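Local coordinates for protein CS6 fimbrial subunit B, CS6 fimbrial subunit A (Escherichia coli, PDB 4B9G) that probably forms part of the adhesive CS6 surface fimbriae of enterotoxigenic Escherichia coli, here built as subunit B fused to a donor strand from subunit A, at residues A[135-140]-A[146-151]; A[41-46]-A[50-55]; A[33-38]-A[83-88]; A[99-104]-A[109-114]; A[78-83]-A[156-161]. One frame throughout, in Å; residues are numbered along the deposited sequence.

Contact 1: residues A[135-140]-A[146-151]; sequences TVSFYS and RTEIAT
Phe138 O is gripped by two successive amides: Ile149 N binds it at 2.8 Å (N-H...O 164°), whereas the bond from Ala150 N is weak. Both residues therefore answer to Phe138, a classic beta bulge that shifts the register by one. Toward the chain reversal, Ser140 and Thr147 exchange two backbone bonds. Segment 135-140 is CssB and 146-151 the start of the fused CssA donor strand, so this hairpin is engineered; in the fimbria such a strand would probably come from a neighbouring subunit. Ser137 OG and Thr151 OG1 share a hydrogen bond of 2.7 Å. Glu148 OE1 accepts from two waters, one 2.8 Å from Ser137 OG and the other 2.8 Å from Tyr139 OH. The Arg146 chain, bent at chi3 (75°), runs alongside the Tyr139 ring, bringing Arg146 CZ to 3.4 Å from Tyr139 CE2, with guanidinium and ring planes 16° apart. Tyr139 CE2 lies over the centre of one guanidinium face, while Arg146 NH1 bonds to Ser100 OG.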
# COMPACT_ATOMS: atom_id res chain seq x y z
N THR A 135 -2.30 -3.57 -4.62
CA THR A 135 -3.16 -3.29 -5.76
C THR A 135 -3.33 -1.78 -5.89
O THR A 135 -3.75 -1.10 -4.96
CB THR A 135 -4.55 -3.90 -5.59
OG1 THR A 135 -4.43 -5.33 -5.46
CG2 THR A 135 -5.45 -3.52 -6.76
N VAL A 136 -3.00 -1.26 -7.08
CA VAL A 136 -3.34 0.11 -7.46
C VAL A 136 -4.20 0.03 -8.71
O VAL A 136 -3.86 -0.69 -9.66
CB VAL A 136 -2.10 0.99 -7.72
CG1 VAL A 136 -2.50 2.41 -8.08
CG2 VAL A 136 -1.14 0.97 -6.52
N SER A 137 -5.33 0.73 -8.69
CA SER A 137 -6.23 0.78 -9.84
C SER A 137 -6.57 2.23 -10.16
O SER A 137 -6.72 3.06 -9.26
CB SER A 137 -7.52 0.00 -9.57
OG SER A 137 -7.22 -1.33 -9.19
N PHE A 138 -6.66 2.51 -11.46
CA PHE A 138 -7.02 3.82 -11.99
C PHE A 138 -8.40 3.72 -12.66
O PHE A 138 -8.70 2.73 -13.34
CB PHE A 138 -6.02 4.27 -13.05
CG PHE A 138 -4.64 4.65 -12.52
CD1 PHE A 138 -4.38 4.87 -11.18
CD2 PHE A 138 -3.61 4.85 -13.42
CE1 PHE A 138 -3.11 5.27 -10.75
CE2 PHE A 138 -2.36 5.26 -13.00
CZ PHE A 138 -2.11 5.47 -11.66
N TYR A 139 -9.21 4.77 -12.51
CA TYR A 139 -10.58 4.83 -13.01
C TYR A 139 -10.82 6.12 -13.77
O TYR A 139 -10.22 7.17 -13.47
CB TYR A 139 -11.60 4.80 -11.86
CG TYR A 139 -11.48 3.57 -11.00
CD1 TYR A 139 -10.52 3.50 -10.00
CD2 TYR A 139 -12.30 2.46 -11.20
CE1 TYR A 139 -10.37 2.38 -9.22
CE2 TYR A 139 -12.15 1.31 -10.41
CZ TYR A 139 -11.17 1.28 -9.43
OH TYR A 139 -10.98 0.18 -8.62
N SER A 140 -11.74 6.06 -14.72
CA SER A 140 -12.32 7.25 -15.31
C SER A 140 -13.77 7.33 -14.81
O SER A 140 -14.39 6.31 -14.57
CB SER A 140 -12.33 7.12 -16.82
OG SER A 140 -13.19 6.07 -17.19
N ARG A 146 -18.41 4.94 -13.21
CA ARG A 146 -17.01 4.69 -12.91
C ARG A 146 -16.55 3.47 -13.69
O ARG A 146 -17.20 2.42 -13.68
CB ARG A 146 -16.78 4.46 -11.43
CG ARG A 146 -15.31 4.22 -11.11
CD ARG A 146 -15.09 3.61 -9.74
NE ARG A 146 -15.44 2.19 -9.70
CZ ARG A 146 -15.07 1.36 -8.73
NH1 ARG A 146 -14.34 1.81 -7.72
NH2 ARG A 146 -15.43 0.08 -8.78
N THR A 147 -15.43 3.63 -14.37
CA THR A 147 -14.88 2.57 -15.19
C THR A 147 -13.43 2.36 -14.79
O THR A 147 -12.65 3.30 -14.79
CB THR A 147 -14.94 2.94 -16.67
OG1 THR A 147 -16.29 3.26 -17.03
CG2 THR A 147 -14.45 1.78 -17.52
N GLU A 148 -13.04 1.16 -14.44
CA GLU A 148 -11.65 0.82 -14.24
C GLU A 148 -10.95 0.80 -15.54
O GLU A 148 -11.38 0.10 -16.46
CB GLU A 148 -11.49 -0.54 -13.62
CG GLU A 148 -10.15 -0.93 -13.12
CD GLU A 148 -10.10 -2.34 -12.53
OE1 GLU A 148 -10.52 -2.54 -11.39
OE2 GLU A 148 -9.65 -3.24 -13.25
N ILE A 149 -9.88 1.57 -15.64
CA ILE A 149 -9.11 1.64 -16.87
C ILE A 149 -7.70 1.05 -16.80
O ILE A 149 -7.11 0.76 -17.85
CB ILE A 149 -9.12 3.08 -17.48
CG1 ILE A 149 -8.47 4.08 -16.52
CG2 ILE A 149 -10.54 3.50 -17.83
CD1 ILE A 149 -8.50 5.53 -16.99
N ALA A 150 -7.18 0.81 -15.60
CA ALA A 150 -5.90 0.12 -15.45
C ALA A 150 -5.80 -0.40 -14.02
O ALA A 150 -6.32 0.21 -13.08
CB ALA A 150 -4.73 1.06 -15.76
N THR A 151 -5.11 -1.53 -13.84
CA THR A 151 -4.83 -2.04 -12.51
C THR A 151 -3.54 -2.85 -12.54
O THR A 151 -3.18 -3.44 -13.57
CB THR A 151 -6.02 -2.88 -11.95
OG1 THR A 151 -5.79 -3.20 -10.57
CG2 THR A 151 -6.24 -4.15 -12.73
O HOH W 1 -9.46 -2.90 -8.77
O HOH W 2 -12.43 -1.97 -9.65

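Contact 2: residues A[41-46]-A[50-55]; sequences VEMTIP and SAVKIV
Neither a ring nor an amide group mediates the meeting of Val41, Met43 and Ile45 with Val52 and Ile54; the flat groups bordering it belong to neighbouring residues. Met43 and Ile54 both touch Phe111, Ile45 touches Tyr109, and Val52 touches Phe138. The contact itself is made by methyl groups and one sulfur. Val41 and Ile54 reach toward each other tip to tip, Val41 CG1 standing 4.2 Å from Ile54 CD1. The same Ile54 methyl is met from a slant by Met43 CE, also at 4.2 Å. Met43 CG lies between the backbone N and the carbonyl carbon (chi1 66°), and a bend at chi3 (69°) turns the terminal methyl to Ile54 while Met43 SD faces Val52 CG1 at 4.2 Å. The tightest approach is Ile45 CD1 to Val52 CG2, 3.8 Å. The two strands run nearly antiparallel (164°), but their axes are 11.2 Å apart, too far for backbone pairing, and their side chains face each other across the gap; this is consistent with packing across the two layers of the Ig-like sandwich of fimbrial subunits, here within the CssB part. With all five touching residues buried and apolar, cohesion here rests on dispersion and on the exclusion of water, and it imposes little directional constraint.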
# COMPACT_ATOMS: atom_id res chain seq x y z
N VAL A 41 4.89 4.81 -1.23
CA VAL A 41 4.39 4.75 -2.60
C VAL A 41 4.31 6.19 -3.11
O VAL A 41 3.77 7.07 -2.42
CB VAL A 41 2.98 4.13 -2.65
CG1 VAL A 41 2.50 4.00 -4.10
CG2 VAL A 41 2.95 2.79 -1.92
N GLU A 42 4.81 6.43 -4.32
CA GLU A 42 4.71 7.74 -4.96
C GLU A 42 4.12 7.57 -6.34
O GLU A 42 4.48 6.63 -7.06
CB GLU A 42 6.08 8.44 -5.01
CG GLU A 42 6.73 8.54 -3.62
CD GLU A 42 7.86 9.54 -3.50
OE1 GLU A 42 8.39 10.01 -4.52
OE2 GLU A 42 8.25 9.86 -2.36
N MET A 43 3.21 8.46 -6.73
CA MET A 43 2.60 8.39 -8.06
C MET A 43 2.20 9.77 -8.55
O MET A 43 1.90 10.66 -7.78
CB MET A 43 1.38 7.48 -8.09
CG MET A 43 0.19 7.98 -7.26
SD MET A 43 -1.28 6.86 -7.24
CE MET A 43 -0.71 5.46 -6.28
N THR A 44 2.24 9.99 -9.85
CA THR A 44 1.60 11.20 -10.41
C THR A 44 0.43 10.72 -11.25
O THR A 44 0.53 9.77 -11.97
CB THR A 44 2.56 12.13 -11.23
OG1 THR A 44 3.58 12.64 -10.37
CG2 THR A 44 1.83 13.33 -11.83
N ILE A 45 -0.68 11.39 -11.16
CA ILE A 45 -1.89 10.93 -11.82
C ILE A 45 -1.84 11.28 -13.32
O ILE A 45 -1.75 12.46 -13.67
CB ILE A 45 -3.07 11.64 -11.16
CG1 ILE A 45 -3.06 11.42 -9.63
CG2 ILE A 45 -4.36 11.19 -11.81
CD1 ILE A 45 -3.04 9.97 -9.17
N PRO A 46 -1.95 10.27 -14.21
CA PRO A 46 -1.95 10.59 -15.64
C PRO A 46 -3.21 11.32 -16.05
O PRO A 46 -4.28 11.15 -15.46
CB PRO A 46 -1.93 9.21 -16.30
CG PRO A 46 -1.42 8.27 -15.27
CD PRO A 46 -1.92 8.82 -13.98
N SER A 50 -9.42 9.89 -13.12
CA SER A 50 -10.28 10.58 -12.19
C SER A 50 -10.27 10.07 -10.78
O SER A 50 -10.58 10.82 -9.87
CB SER A 50 -11.73 10.66 -12.68
OG SER A 50 -11.83 11.15 -13.94
N ALA A 51 -9.93 8.80 -10.60
CA ALA A 51 -9.96 8.19 -9.27
C ALA A 51 -8.93 7.08 -9.17
O ALA A 51 -8.54 6.47 -10.18
CB ALA A 51 -11.35 7.67 -8.94
N VAL A 52 -8.52 6.82 -7.94
CA VAL A 52 -7.52 5.81 -7.61
C VAL A 52 -8.02 4.93 -6.47
O VAL A 52 -8.59 5.42 -5.52
CB VAL A 52 -6.18 6.49 -7.17
CG1 VAL A 52 -5.20 5.48 -6.58
CG2 VAL A 52 -5.57 7.24 -8.36
N LYS A 53 -7.77 3.65 -6.52
CA LYS A 53 -7.83 2.65 -5.48
C LYS A 53 -6.42 2.20 -5.15
O LYS A 53 -5.64 1.92 -6.07
CB LYS A 53 -8.66 1.46 -5.88
CG LYS A 53 -8.82 0.35 -4.96
CD LYS A 53 -9.66 -0.77 -5.45
CE LYS A 53 -9.92 -1.82 -4.50
NZ LYS A 53 -10.70 -2.89 -5.17
N ILE A 54 -6.11 2.11 -3.86
CA ILE A 54 -4.80 1.63 -3.42
C ILE A 54 -5.01 0.80 -2.15
O ILE A 54 -5.37 1.34 -1.11
CB ILE A 54 -3.80 2.81 -3.26
CG1 ILE A 54 -2.47 2.29 -2.72
CG2 ILE A 54 -4.35 3.96 -2.40
CD1 ILE A 54 -1.37 3.31 -2.75
N VAL A 55 -4.84 -0.48 -2.22
CA VAL A 55 -5.18 -1.45 -1.23
C VAL A 55 -4.23 -2.66 -1.26
O VAL A 55 -3.93 -3.15 -2.33
CB VAL A 55 -6.68 -1.87 -1.36
CG1 VAL A 55 -6.89 -2.60 -2.56
CG2 VAL A 55 -7.12 -2.69 -0.28

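Contact 3: residues A[33-38]-A[83-88]; sequences KLNSQL and YIRKDS
Asn35, which approaches Tyr83 and Arg85, sits third in a type II turn from Lys33 to Ser36 and takes the positive phi (80°) this turn requires there. Opposite it, segment 83-88 is a strand ending in a classic bulge, where Asp87 and Ser88 both face Thr110. The backbones stay well apart, with the CA atoms of Asn35 and Tyr83 separated by 9.7 Å. Lys33 O closes the turn by accepting from Ser36 N and from Ser36 OG, the hydroxyl (2.8 Å) standing above the carbonyl plane on the same face as the amide. Asn35 OD1 and Tyr83 OH are 4.0 Å apart and are bridged by one water, 2.9 Å from Asn35 OD1, that lies in the plane of the tyrosine ring at its edge. Arg85 holds Asp87 side-on: Arg85 NE meets the syn lone pair of Asp87 OD1 at 2.8 Å, and Arg85 NH2 reaches Asp87 OD2 at 3.3 Å. Ser112 OG also bonds to Asp87 OD2. Asn35 OD1 lies at the guanidinium edge, but at 4.3 Å from Arg85 NH1. Turn and strand, both in the CssB part, thus flank strand 108-119, whose Ile114 touches Asn35 and Arg85. The salt bridge within the strand probably fixes the rotation of the guanidinium, whereas the turn is tied to the strand through solvent, a linkage likely to be softer than a direct bond.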
# COMPACT_ATOMS: atom_id res chain seq x y z
N LYS A 33 8.32 -0.88 14.82
CA LYS A 33 7.43 -0.42 15.88
C LYS A 33 6.04 -0.01 15.41
O LYS A 33 5.87 0.30 14.24
CB LYS A 33 8.15 0.65 16.64
CG LYS A 33 9.44 0.16 17.22
CD LYS A 33 9.91 0.87 18.35
CE LYS A 33 11.22 1.61 18.11
NZ LYS A 33 12.41 0.71 18.33
N LEU A 34 5.04 -0.08 16.30
CA LEU A 34 3.72 0.38 15.93
C LEU A 34 3.85 1.75 15.28
O LEU A 34 4.59 2.62 15.75
CB LEU A 34 2.82 0.47 17.16
CG LEU A 34 1.70 -0.57 17.27
CD1 LEU A 34 2.19 -1.96 16.90
CD2 LEU A 34 1.12 -0.56 18.67
N ASN A 35 3.16 1.89 14.15
CA ASN A 35 3.08 3.13 13.41
C ASN A 35 4.30 3.42 12.53
O ASN A 35 4.33 4.44 11.85
CB ASN A 35 2.83 4.32 14.36
CG ASN A 35 1.96 5.41 13.75
OD1 ASN A 35 1.02 5.11 13.01
ND2 ASN A 35 2.27 6.67 14.06
N SER A 36 5.28 2.56 12.46
CA SER A 36 6.43 2.64 11.59
C SER A 36 6.06 2.46 10.14
O SER A 36 5.15 1.69 9.83
CB SER A 36 7.55 1.69 11.95
OG SER A 36 8.00 1.80 13.23
N GLN A 37 6.78 3.17 9.28
CA GLN A 37 6.57 3.03 7.86
C GLN A 37 7.37 1.86 7.32
O GLN A 37 8.60 1.79 7.47
CB GLN A 37 6.99 4.31 7.12
CG GLN A 37 6.18 5.53 7.48
CD GLN A 37 6.77 6.77 6.86
OE1 GLN A 37 6.79 6.92 5.65
NE2 GLN A 37 7.28 7.66 7.69
N LEU A 38 6.70 0.92 6.65
CA LEU A 38 7.35 -0.26 6.09
C LEU A 38 7.82 -0.04 4.65
O LEU A 38 8.86 -0.59 4.24
CB LEU A 38 6.41 -1.45 6.16
CG LEU A 38 5.91 -1.81 7.56
CD1 LEU A 38 4.98 -3.03 7.49
CD2 LEU A 38 7.06 -2.03 8.54
N TYR A 83 -1.54 -1.04 7.16
CA TYR A 83 -2.55 -0.37 6.35
C TYR A 83 -1.89 0.77 5.56
O TYR A 83 -0.77 1.21 5.88
CB TYR A 83 -3.71 0.18 7.19
CG TYR A 83 -3.33 1.26 8.16
CD1 TYR A 83 -3.32 2.59 7.78
CD2 TYR A 83 -2.96 0.92 9.46
CE1 TYR A 83 -2.97 3.57 8.71
CE2 TYR A 83 -2.61 1.88 10.38
CZ TYR A 83 -2.61 3.20 10.00
OH TYR A 83 -2.29 4.18 10.91
N ILE A 84 -2.59 1.26 4.55
CA ILE A 84 -2.11 2.36 3.72
C ILE A 84 -2.68 3.71 4.19
O ILE A 84 -3.91 3.87 4.33
CB ILE A 84 -2.51 2.12 2.22
CG1 ILE A 84 -1.77 0.89 1.68
CG2 ILE A 84 -2.26 3.37 1.38
CD1 ILE A 84 -0.28 1.07 1.42
N ARG A 85 -1.80 4.68 4.42
CA ARG A 85 -2.13 6.05 4.79
C ARG A 85 -1.72 6.98 3.64
O ARG A 85 -0.61 6.84 3.09
CB ARG A 85 -1.34 6.43 6.06
CG ARG A 85 -1.68 7.79 6.61
CD ARG A 85 -0.90 8.12 7.88
NE ARG A 85 0.50 8.39 7.57
CZ ARG A 85 1.53 8.15 8.38
NH1 ARG A 85 1.36 7.63 9.58
NH2 ARG A 85 2.75 8.41 7.95
N LYS A 86 -2.59 7.92 3.27
CA LYS A 86 -2.20 8.94 2.29
C LYS A 86 -1.42 10.05 3.00
O LYS A 86 -1.93 10.62 3.97
CB LYS A 86 -3.43 9.53 1.61
CG LYS A 86 -3.08 10.55 0.54
CD LYS A 86 -4.29 11.04 -0.28
CE LYS A 86 -5.35 11.78 0.51
NZ LYS A 86 -4.85 13.08 1.00
N ASP A 87 -0.23 10.35 2.49
CA ASP A 87 0.61 11.40 3.05
C ASP A 87 0.71 12.69 2.23
O ASP A 87 1.18 13.70 2.76
CB ASP A 87 2.00 10.86 3.38
CG ASP A 87 1.99 9.97 4.62
OD1 ASP A 87 1.07 10.09 5.46
OD2 ASP A 87 2.91 9.15 4.78
N SER A 88 0.26 12.69 0.99
CA SER A 88 0.13 13.95 0.24
C SER A 88 -0.76 13.73 -0.97
O SER A 88 -0.91 12.62 -1.46
CB SER A 88 1.48 14.53 -0.19
OG SER A 88 2.05 13.70 -1.17
O HOH W 3 -1.37 3.57 13.40
O HOH W 4 5.45 8.96 4.15

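Contact 4: residues A[99-104]-A[109-114]; sequences GSFSVK and YTFSAI
Val103 lays its CG1 methyl over a face of the Tyr109 ring, 4.2 Å from the centroid and 27° off the normal, a CH-pi contact. The same methyl also sits above the Phe101 ring, 3.6 Å from its plane and toward the rim, so it occupies the corner formed by the two rings. Phe101 and Tyr109 slide past each other in opposite directions, with Phe101 CE2 at 4.1 Å from Tyr109 CE2. Phe101 and Phe111 meet edge to edge instead: Phe101 CZ and Phe111 CZ are 4.1 Å apart, each near the plane of the other ring. Phe101 CG lies between the backbone N and the carbonyl carbon (chi1 77°), which swings the ring toward segment 109-114. The polar link is Lys104 N to Tyr109 OH, 2.9 Å and nearly straight (169°), the amide lying near the ring plane at the phenol edge. Tyr109 OH also bonds to Ala90 O, so the hydroxyl has two hydrogen-bond partners. Strand 101-102 pairs with strand 51-56 and strand 108-119 with strand 37-44, and the aromatic cluster, all in the CssB part, lies between these layers. Accepting a hydrogen bond from the Lys104 amide and facing a carbonyl oxygen, the buried phenol probably donates to Ala90 O; these bonds pin the ring's outer end while apolar contacts hold its body.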
# COMPACT_ATOMS: atom_id res chain seq x y z
N GLY A 99 -12.17 1.47 -1.14
CA GLY A 99 -12.77 2.06 -2.33
C GLY A 99 -11.85 3.01 -3.05
O GLY A 99 -10.82 3.44 -2.52
N SER A 100 -12.23 3.36 -4.27
CA SER A 100 -11.51 4.40 -4.99
C SER A 100 -11.88 5.77 -4.42
O SER A 100 -12.93 5.93 -3.78
CB SER A 100 -11.82 4.32 -6.47
OG SER A 100 -13.21 4.46 -6.72
N PHE A 101 -11.03 6.76 -4.68
CA PHE A 101 -11.31 8.14 -4.31
C PHE A 101 -10.88 9.05 -5.45
O PHE A 101 -9.96 8.74 -6.21
CB PHE A 101 -10.64 8.52 -2.98
CG PHE A 101 -9.15 8.80 -3.08
CD1 PHE A 101 -8.23 7.79 -3.26
CD2 PHE A 101 -8.67 10.10 -2.95
CE1 PHE A 101 -6.86 8.08 -3.33
CE2 PHE A 101 -7.32 10.40 -3.02
CZ PHE A 101 -6.40 9.38 -3.20
N SER A 102 -11.57 10.18 -5.58
CA SER A 102 -11.31 11.12 -6.66
C SER A 102 -10.01 11.90 -6.43
O SER A 102 -9.75 12.40 -5.32
CB SER A 102 -12.50 12.06 -6.84
OG SER A 102 -13.64 11.31 -7.20
N VAL A 103 -9.22 12.01 -7.50
CA VAL A 103 -7.89 12.63 -7.48
C VAL A 103 -7.81 13.74 -8.52
O VAL A 103 -8.65 13.85 -9.40
CB VAL A 103 -6.77 11.58 -7.76
CG1 VAL A 103 -6.68 10.57 -6.63
CG2 VAL A 103 -6.97 10.90 -9.09
N LYS A 104 -6.78 14.55 -8.44
CA LYS A 104 -6.46 15.62 -9.36
C LYS A 104 -5.39 15.19 -10.37
O LYS A 104 -4.29 14.82 -10.01
CB LYS A 104 -6.08 16.96 -8.68
CG LYS A 104 -7.06 17.52 -7.70
CD LYS A 104 -6.58 18.83 -7.03
CE LYS A 104 -7.69 19.45 -6.21
NZ LYS A 104 -8.86 19.94 -6.89
N TYR A 109 0.85 12.17 -5.62
CA TYR A 109 0.32 11.58 -4.40
C TYR A 109 1.39 10.70 -3.76
O TYR A 109 2.16 10.02 -4.45
CB TYR A 109 -0.93 10.72 -4.70
CG TYR A 109 -2.13 11.56 -5.05
CD1 TYR A 109 -2.20 12.22 -6.27
CD2 TYR A 109 -3.14 11.79 -4.12
CE1 TYR A 109 -3.27 13.05 -6.57
CE2 TYR A 109 -4.21 12.64 -4.42
CZ TYR A 109 -4.25 13.29 -5.64
OH TYR A 109 -5.28 14.15 -5.94
N THR A 110 1.43 10.71 -2.44
CA THR A 110 2.29 9.80 -1.70
C THR A 110 1.48 9.08 -0.65
O THR A 110 0.52 9.62 -0.11
CB THR A 110 3.50 10.50 -1.05
OG1 THR A 110 3.04 11.42 -0.07
CG2 THR A 110 4.37 11.21 -2.11
N PHE A 111 1.88 7.84 -0.38
CA PHE A 111 1.23 6.98 0.60
C PHE A 111 2.31 6.24 1.38
O PHE A 111 3.45 6.07 0.89
CB PHE A 111 0.31 5.95 -0.08
CG PHE A 111 -0.76 6.55 -0.97
CD1 PHE A 111 -0.47 6.92 -2.28
CD2 PHE A 111 -2.07 6.71 -0.51
CE1 PHE A 111 -1.44 7.45 -3.09
CE2 PHE A 111 -3.05 7.24 -1.33
CZ PHE A 111 -2.74 7.60 -2.63
N SER A 112 2.04 5.76 2.55
CA SER A 112 2.84 5.01 3.43
C SER A 112 2.12 3.73 3.91
O SER A 112 0.93 3.77 4.21
CB SER A 112 3.35 5.86 4.58
OG SER A 112 2.28 6.33 5.20
N ALA A 113 2.87 2.63 4.00
CA ALA A 113 2.42 1.40 4.64
C ALA A 113 2.79 1.46 6.11
O ALA A 113 3.98 1.55 6.45
CB ALA A 113 3.11 0.20 3.98
N ILE A 114 1.79 1.44 6.98
CA ILE A 114 1.95 1.68 8.41
C ILE A 114 1.77 0.39 9.21
O ILE A 114 0.70 -0.24 9.16
CB ILE A 114 0.94 2.73 8.91
CG1 ILE A 114 1.06 4.03 8.08
CG2 ILE A 114 1.11 2.99 10.40
CD1 ILE A 114 2.44 4.62 8.08

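Contact 5: residues A[78-83]-A[156-161]; sequences QNMNYY and VSTTIS
Sulfur and methyl contacts of Met80 with Thr158 and Ile160 carry most of this meeting. Met80 extends straight beyond CG and crosses Thr158 at about a right angle, placing Met80 SD 3.7 Å from Thr158 CG2. Its terminal methyl goes on to Ile160, with Met80 CE at 3.7 Å from Ile160 CD1 and 4.1 Å from Ile160 CG1. One methionine thus spans two inward-facing residues of the other strand. A looser touch brings the phenol end of Tyr82 to Val156, where Tyr82 OH stands 4.1 Å from Val156 CG2. Polar ties are with neighbours: Tyr82 OH bonds to Tyr39 OH, its ring meeting that of Tyr39 edge-to-face, and Thr158 OG1 bonds to Val26 O. Thr158 OG1 is anti to the backbone N (chi1 -173°), which leaves CG2 between the backbone N and the carbonyl carbon, offering the methyl to the sulfur. The strand axes stay 10.1 Å apart. Segment 78-83 belongs to CssB and 156-161 to the fused CssA strand, a contact created by the fusion; in this donor-strand complementation inserted side chains complete the hydrophobic core. The strand therefore gives this core methyl groups, while the buried Thr158 hydroxyl is satisfied by a backbone carbonyl.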
# COMPACT_ATOMS: atom_id res chain seq x y z
N GLN A 78 6.10 -15.96 9.77
CA GLN A 78 6.41 -14.62 10.26
C GLN A 78 5.89 -13.58 9.28
O GLN A 78 6.19 -13.64 8.08
CB GLN A 78 7.92 -14.47 10.43
CG GLN A 78 8.49 -15.38 11.48
CD GLN A 78 9.95 -15.09 11.75
OE1 GLN A 78 10.38 -13.96 11.69
NE2 GLN A 78 10.70 -16.11 12.07
N ASN A 79 5.08 -12.65 9.77
CA ASN A 79 4.50 -11.65 8.89
C ASN A 79 4.19 -10.37 9.65
O ASN A 79 4.09 -10.36 10.88
CB ASN A 79 3.26 -12.22 8.19
CG ASN A 79 2.21 -12.67 9.18
OD1 ASN A 79 1.74 -11.88 10.00
ND2 ASN A 79 1.88 -13.94 9.16
N MET A 80 4.08 -9.29 8.88
CA MET A 80 3.79 -7.95 9.39
C MET A 80 2.47 -7.48 8.81
O MET A 80 2.28 -7.51 7.60
CB MET A 80 4.90 -6.99 8.96
CG MET A 80 6.28 -7.39 9.45
SD MET A 80 7.50 -6.23 8.82
CE MET A 80 9.01 -6.89 9.55
N ASN A 81 1.58 -7.00 9.68
CA ASN A 81 0.32 -6.40 9.27
C ASN A 81 0.47 -4.89 9.08
O ASN A 81 1.20 -4.24 9.83
CB ASN A 81 -0.73 -6.62 10.35
CG ASN A 81 -1.06 -8.07 10.58
OD1 ASN A 81 -1.06 -8.86 9.66
ND2 ASN A 81 -1.33 -8.41 11.83
N TYR A 82 -0.24 -4.32 8.10
CA TYR A 82 -0.14 -2.89 7.85
C TYR A 82 -1.38 -2.37 7.14
O TYR A 82 -2.13 -3.13 6.55
CB TYR A 82 1.11 -2.56 7.02
CG TYR A 82 1.03 -2.98 5.57
CD1 TYR A 82 1.35 -4.27 5.17
CD2 TYR A 82 0.63 -2.07 4.60
CE1 TYR A 82 1.28 -4.64 3.83
CE2 TYR A 82 0.58 -2.43 3.26
CZ TYR A 82 0.90 -3.71 2.88
OH TYR A 82 0.88 -4.03 1.53
N TYR A 83 -1.54 -1.04 7.16
CA TYR A 83 -2.55 -0.37 6.35
C TYR A 83 -1.89 0.77 5.56
O TYR A 83 -0.77 1.21 5.88
CB TYR A 83 -3.71 0.18 7.19
CG TYR A 83 -3.33 1.26 8.16
CD1 TYR A 83 -3.32 2.59 7.78
CD2 TYR A 83 -2.96 0.92 9.46
CE1 TYR A 83 -2.97 3.57 8.71
CE2 TYR A 83 -2.61 1.88 10.38
CZ TYR A 83 -2.61 3.20 10.00
OH TYR A 83 -2.29 4.18 10.91
N VAL A 156 5.88 -5.32 -3.32
CA VAL A 156 6.30 -4.41 -2.27
C VAL A 156 7.08 -5.20 -1.22
O VAL A 156 6.89 -6.42 -1.08
CB VAL A 156 5.07 -3.68 -1.64
CG1 VAL A 156 4.35 -2.83 -2.66
CG2 VAL A 156 4.11 -4.66 -0.99
N SER A 157 7.92 -4.51 -0.45
CA SER A 157 8.71 -5.17 0.58
C SER A 157 9.20 -4.19 1.63
O SER A 157 9.19 -2.97 1.44
CB SER A 157 9.93 -5.89 -0.02
OG SER A 157 10.89 -4.97 -0.51
N THR A 158 9.62 -4.78 2.75
CA THR A 158 10.43 -4.14 3.76
C THR A 158 11.50 -5.17 4.15
O THR A 158 11.39 -6.36 3.82
CB THR A 158 9.56 -3.72 4.98
OG1 THR A 158 10.31 -2.93 5.91
CG2 THR A 158 9.01 -4.91 5.72
N THR A 159 12.55 -4.73 4.83
CA THR A 159 13.61 -5.64 5.24
C THR A 159 14.00 -5.37 6.70
O THR A 159 13.88 -4.24 7.22
CB THR A 159 14.80 -5.47 4.36
OG1 THR A 159 14.63 -5.86 3.00
CG2 THR A 159 15.60 -4.37 4.66
N ILE A 160 14.48 -6.43 7.35
CA ILE A 160 15.20 -6.31 8.61
C ILE A 160 16.60 -6.87 8.32
O ILE A 160 16.73 -8.00 7.83
CB ILE A 160 14.54 -7.12 9.74
CG1 ILE A 160 13.12 -6.59 10.00
CG2 ILE A 160 15.39 -7.07 11.01
CD1 ILE A 160 12.36 -7.42 11.01
N SER A 161 17.64 -6.09 8.61
CA SER A 161 18.99 -6.52 8.27
C SER A 161 19.44 -7.75 9.06
O SER A 161 18.91 -8.01 10.16
CB SER A 161 19.97 -5.40 8.51
OG SER A 161 19.91 -4.98 9.85
OXT SER A 161 20.33 -8.48 8.55

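In the fold
Contacts 2, 4 and 5 are buried, contact 1 partly so, and contact 3 lies at the surface. Contacts 2 and 4 have centres about 6 Å apart and lie toward one end of the sandwich, the first with aliphatic and sulfur groups, the second with rings and one pinned phenol; contact 5 packs the opposite end. Contacts 1 and 5, their centres about 26 Å apart, both use strand 145-160, which carries the fused CssA donor: 146-151 joins by antiparallel strand pairing and hydrogen bonds, 156-161 by inward methyl-bearing side chains. Contacts 3 and 5 share Tyr83 on strand 79-88, yet contact 3 is bridged by water where contact 5 is made by buried side chains.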